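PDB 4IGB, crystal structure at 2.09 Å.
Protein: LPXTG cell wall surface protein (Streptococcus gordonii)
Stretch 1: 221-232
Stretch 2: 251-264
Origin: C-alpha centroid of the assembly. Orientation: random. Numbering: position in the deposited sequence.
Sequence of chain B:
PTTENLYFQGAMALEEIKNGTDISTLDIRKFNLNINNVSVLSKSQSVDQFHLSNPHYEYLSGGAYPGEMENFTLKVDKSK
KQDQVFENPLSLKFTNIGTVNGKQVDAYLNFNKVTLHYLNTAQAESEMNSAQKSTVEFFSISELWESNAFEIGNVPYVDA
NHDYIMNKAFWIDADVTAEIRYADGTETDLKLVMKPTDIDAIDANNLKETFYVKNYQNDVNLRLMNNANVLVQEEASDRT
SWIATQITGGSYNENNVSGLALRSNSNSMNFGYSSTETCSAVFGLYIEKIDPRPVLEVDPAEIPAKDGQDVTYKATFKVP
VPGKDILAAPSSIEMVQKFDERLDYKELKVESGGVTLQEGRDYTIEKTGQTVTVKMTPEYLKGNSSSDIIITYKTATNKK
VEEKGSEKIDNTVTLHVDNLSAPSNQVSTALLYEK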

# COMPACT_ATOMS: atom_id res chain seq x y z
N ASN B 221 2.92 3.25 9.51
CA ASN B 221 1.97 3.06 10.60
C ASN B 221 2.09 1.68 11.23
O ASN B 221 2.06 1.55 12.46
N LEU B 222 2.25 0.64 10.41
CA LEU B 222 2.30 -0.72 10.93
C LEU B 222 3.25 -1.63 10.17
O LEU B 222 3.21 -1.72 8.93
N ARG B 223 4.12 -2.31 10.91
CA ARG B 223 5.03 -3.28 10.32
C ARG B 223 4.78 -4.67 10.88
O ARG B 223 4.96 -4.92 12.08
N LEU B 224 4.35 -5.58 10.02
CA LEU B 224 4.04 -6.93 10.47
C LEU B 224 5.13 -7.91 10.06
O LEU B 224 5.57 -7.91 8.92
N MET B 225 5.57 -8.73 11.01
CA MET B 225 6.43 -9.87 10.72
C MET B 225 5.79 -11.13 11.27
O MET B 225 5.01 -11.09 12.20
N ASN B 226 6.16 -12.25 10.68
CA ASN B 226 5.80 -13.55 11.23
C ASN B 226 6.92 -13.98 12.18
O ASN B 226 8.09 -13.60 12.01
N ASN B 227 6.54 -14.74 13.21
CA ASN B 227 7.48 -15.24 14.21
C ASN B 227 8.76 -15.84 13.64
O ASN B 227 9.82 -15.80 14.28
N ALA B 228 8.67 -16.38 12.43
CA ALA B 228 9.81 -17.10 11.85
C ALA B 228 10.76 -16.19 11.08
O ALA B 228 11.75 -16.64 10.52
N ASN B 229 10.48 -14.89 11.07
CA ASN B 229 11.35 -13.95 10.37
C ASN B 229 12.81 -13.99 10.84
O ASN B 229 13.06 -13.98 12.05
N VAL B 230 13.74 -14.00 9.89
CA VAL B 230 15.17 -14.09 10.19
C VAL B 230 15.96 -12.93 9.62
O VAL B 230 17.20 -12.94 9.63
N LEU B 231 15.26 -11.92 9.09
CA LEU B 231 15.94 -10.76 8.53
C LEU B 231 16.53 -9.93 9.66
O LEU B 231 15.95 -9.85 10.75
N VAL B 232 17.68 -9.32 9.42
CA VAL B 232 18.18 -8.36 10.38
C VAL B 232 17.49 -7.02 10.12
O VAL B 232 17.46 -6.55 8.97
N SER B 251 6.90 -20.13 -1.36
CA SER B 251 6.07 -19.00 -0.98
C SER B 251 5.99 -18.75 0.53
O SER B 251 6.20 -17.63 0.99
N TYR B 252 5.66 -19.79 1.29
CA TYR B 252 5.52 -19.66 2.73
C TYR B 252 6.76 -19.02 3.37
O TYR B 252 6.67 -18.02 4.08
N ASN B 253 7.92 -19.61 3.13
CA ASN B 253 9.14 -19.10 3.72
C ASN B 253 9.53 -17.73 3.19
O ASN B 253 10.04 -16.88 3.94
N GLU B 254 9.30 -17.49 1.90
CA GLU B 254 9.66 -16.21 1.29
C GLU B 254 8.88 -15.04 1.89
O GLU B 254 9.41 -13.93 2.00
N ASN B 255 7.64 -15.30 2.29
CA ASN B 255 6.81 -14.31 2.95
C ASN B 255 7.08 -14.24 4.44
O ASN B 255 7.25 -13.15 5.00
N ASN B 256 7.11 -15.40 5.08
CA ASN B 256 7.20 -15.46 6.54
C ASN B 256 8.61 -15.42 7.12
O ASN B 256 8.84 -14.81 8.15
N VAL B 257 9.56 -16.08 6.45
CA VAL B 257 10.93 -16.12 6.93
C VAL B 257 11.78 -14.96 6.39
O VAL B 257 12.59 -14.37 7.12
N SER B 258 11.61 -14.64 5.11
CA SER B 258 12.43 -13.60 4.49
C SER B 258 11.60 -12.44 3.93
O SER B 258 12.08 -11.72 3.05
N GLY B 259 10.40 -12.23 4.44
CA GLY B 259 9.55 -11.13 4.00
C GLY B 259 8.82 -10.43 5.13
O GLY B 259 8.96 -10.81 6.29
N LEU B 260 8.04 -9.41 4.80
CA LEU B 260 7.32 -8.67 5.83
C LEU B 260 6.26 -7.81 5.17
O LEU B 260 6.24 -7.68 3.96
N ALA B 261 5.40 -7.20 5.99
CA ALA B 261 4.33 -6.35 5.48
C ALA B 261 4.36 -5.00 6.18
O ALA B 261 4.55 -4.92 7.40
N LEU B 262 4.16 -3.95 5.39
CA LEU B 262 4.26 -2.56 5.86
C LEU B 262 3.05 -1.77 5.39
O LEU B 262 2.75 -1.71 4.18
N ARG B 263 2.34 -1.17 6.34
CA ARG B 263 1.23 -0.27 6.05
C ARG B 263 1.70 1.16 6.29
O ARG B 263 2.08 1.51 7.40
N SER B 264 1.71 1.97 5.24
CA SER B 264 2.14 3.37 5.34
C SER B 264 1.19 4.24 6.17
O SER B 264 0.04 3.90 6.38

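How does the strand pairing set the directions of the side chains? The two strands run antiparallel, and hydrogen bonds such as L224 N to A261 O (2.7 Å) and R263 N to L222 O (2.8 Å) fix the register. L222, L224, A261 and R263 therefore share one face, with R223 and L262 on the other. L224, chi1 t and chi2 p, lies beside the small A261, CB to CB 4.3 Å.

What holds R263? Its chi1 and chi2 are both t and chi3 is m, a course that carries the guanidinium toward the neighbouring strand, alongside the N221 and L222 side chains (both chi1 t). NH1 donates to N221 OD1 at 3.1 Å, near the plane of the group, while L222 CD2 covers one guanidinium face, 3.8 Å from R263 NH1. On the face of the sheet that holds R223 and L262, R223 CG (chi1 t) packs 3.8 Å from L262 CD2.

Which side chains fill the region beyond the strands? L260, chi1 p and chi2 t, points toward stretch 1; its CB lies 4.2 Å from M225 CG, and its CD2 4.0 Å from L231 CD1. L231, chi1 m and chi2 t, also brings CD2 to 4.1 Å from S258 CB. V257, chi1 t, meets two neighbours through different methyls: CG1 is 3.6 Å from V230 CG2, and CG2 is 4.0 Å from A228 CB.

How are the asparagines and waters arranged at the turn? N226, chi1 t, accepts from A228 N through OD1 (2.9 Å), bracing the type I turn. N229, also t, accepts from L231 N through OD1 (2.8 Å), leaving ND2 to donate to water 1 at 3.0 Å. That water accepts from N226 N (2.9 Å) and donates to N256 O (2.7 Å), bridging the stretches. Water 2 links N226 OD1 (2.7 Å) with Y252 OH (3.1 Å).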

# COMPACT_ATOMS: atom_id res chain seq x y z
CB ASN B 221 0.54 3.27 10.09
CG ASN B 221 -0.51 3.06 11.19
OD1 ASN B 221 -1.04 1.97 11.34
ND2 ASN B 221 -0.79 4.09 11.95
CB LEU B 222 0.88 -1.31 10.96
CG LEU B 222 0.64 -2.77 11.39
CD1 LEU B 222 1.34 -3.07 12.69
CD2 LEU B 222 -0.84 -3.05 11.55
CB ARG B 223 6.49 -2.90 10.55
CG ARG B 223 7.46 -3.88 9.89
CD ARG B 223 8.50 -4.38 10.87
NE ARG B 223 7.92 -5.25 11.89
CZ ARG B 223 8.61 -5.77 12.90
NH1 ARG B 223 9.91 -5.51 13.03
NH2 ARG B 223 8.01 -6.56 13.78
CB LEU B 224 2.71 -7.39 9.89
CG LEU B 224 2.44 -8.88 10.14
CD1 LEU B 224 2.03 -9.10 11.59
CD2 LEU B 224 1.37 -9.42 9.20
CB MET B 225 7.78 -9.73 11.41
CG MET B 225 8.76 -8.82 10.74
SD MET B 225 10.30 -8.89 11.66
CE MET B 225 11.34 -7.84 10.62
CB ASN B 226 5.59 -14.55 10.10
CG ASN B 226 5.34 -15.97 10.60
OD1 ASN B 226 6.28 -16.72 10.82
ND2 ASN B 226 4.07 -16.34 10.76
CB ASN B 227 6.80 -16.27 15.13
CG ASN B 227 5.80 -15.63 16.08
OD1 ASN B 227 6.06 -14.55 16.64
ND2 ASN B 227 4.66 -16.29 16.27
CB ALA B 228 9.32 -18.24 10.96
CB ASN B 229 10.81 -12.53 10.51
CG ASN B 229 11.50 -11.56 9.58
OD1 ASN B 229 12.64 -11.17 9.81
ND2 ASN B 229 10.82 -11.20 8.50
CB VAL B 230 15.80 -15.38 9.60
CG1 VAL B 230 15.10 -16.63 10.14
CG2 VAL B 230 15.76 -15.33 8.08
CB LEU B 231 14.95 -9.91 7.73
CG LEU B 231 14.17 -10.66 6.65
CD1 LEU B 231 13.18 -9.74 5.98
CD2 LEU B 231 15.12 -11.29 5.65
CB VAL B 232 19.71 -8.20 10.29
CG1 VAL B 232 20.16 -6.93 10.99
CG2 VAL B 232 20.40 -9.42 10.89
CB SER B 251 4.66 -19.19 -1.52
OG SER B 251 3.81 -18.14 -1.07
CB TYR B 252 5.23 -21.01 3.40
CG TYR B 252 4.95 -20.85 4.88
CD1 TYR B 252 3.66 -20.65 5.33
CD2 TYR B 252 5.98 -20.83 5.81
CE1 TYR B 252 3.39 -20.47 6.67
CE2 TYR B 252 5.73 -20.65 7.15
CZ TYR B 252 4.43 -20.47 7.58
OH TYR B 252 4.15 -20.29 8.91
CB ASN B 253 10.28 -20.11 3.54
CG ASN B 253 10.06 -21.37 4.35
OD1 ASN B 253 9.24 -21.38 5.28
ND2 ASN B 253 10.79 -22.45 4.03
CB GLU B 254 9.49 -16.26 -0.22
CG GLU B 254 10.52 -17.18 -0.88
CD GLU B 254 10.32 -17.31 -2.36
OE1 GLU B 254 9.42 -16.64 -2.89
OE2 GLU B 254 11.06 -18.08 -3.01
CB ASN B 255 5.33 -14.64 2.74
CG ASN B 255 4.84 -14.30 1.37
OD1 ASN B 255 4.32 -13.20 1.14
ND2 ASN B 255 5.03 -15.21 0.43
CB ASN B 256 6.42 -16.67 7.06
CG ASN B 256 4.92 -16.55 6.79
OD1 ASN B 256 4.28 -15.58 7.21
ND2 ASN B 256 4.36 -17.51 6.07
CB VAL B 257 11.62 -17.45 6.57
CG1 VAL B 257 13.11 -17.37 6.86
CG2 VAL B 257 10.96 -18.62 7.34
CB SER B 258 13.31 -14.21 3.40
OG SER B 258 12.51 -14.78 2.36
CB LEU B 260 8.27 -7.80 6.65
CG LEU B 260 8.99 -6.66 5.91
CD1 LEU B 260 9.36 -5.54 6.87
CD2 LEU B 260 10.22 -7.17 5.17
CB ALA B 261 2.97 -7.00 5.66
CB LEU B 262 5.53 -1.91 5.30
CG LEU B 262 6.88 -2.58 5.62
CD1 LEU B 262 7.77 -2.64 4.41
CD2 LEU B 262 7.59 -1.83 6.74
CB ARG B 263 0.02 -0.58 6.92
CG ARG B 263 -1.09 0.48 6.84
CD ARG B 263 -1.92 0.52 8.10
NE ARG B 263 -2.71 -0.70 8.31
CZ ARG B 263 -3.25 -1.01 9.49
NH1 ARG B 263 -3.07 -0.19 10.53
NH2 ARG B 263 -3.98 -2.11 9.63
CB SER B 264 2.30 3.99 3.94
OG SER B 264 2.63 5.37 4.02
O HOH W 1 8.02 -12.29 8.41
O HOH W 2 5.99 -19.33 11.25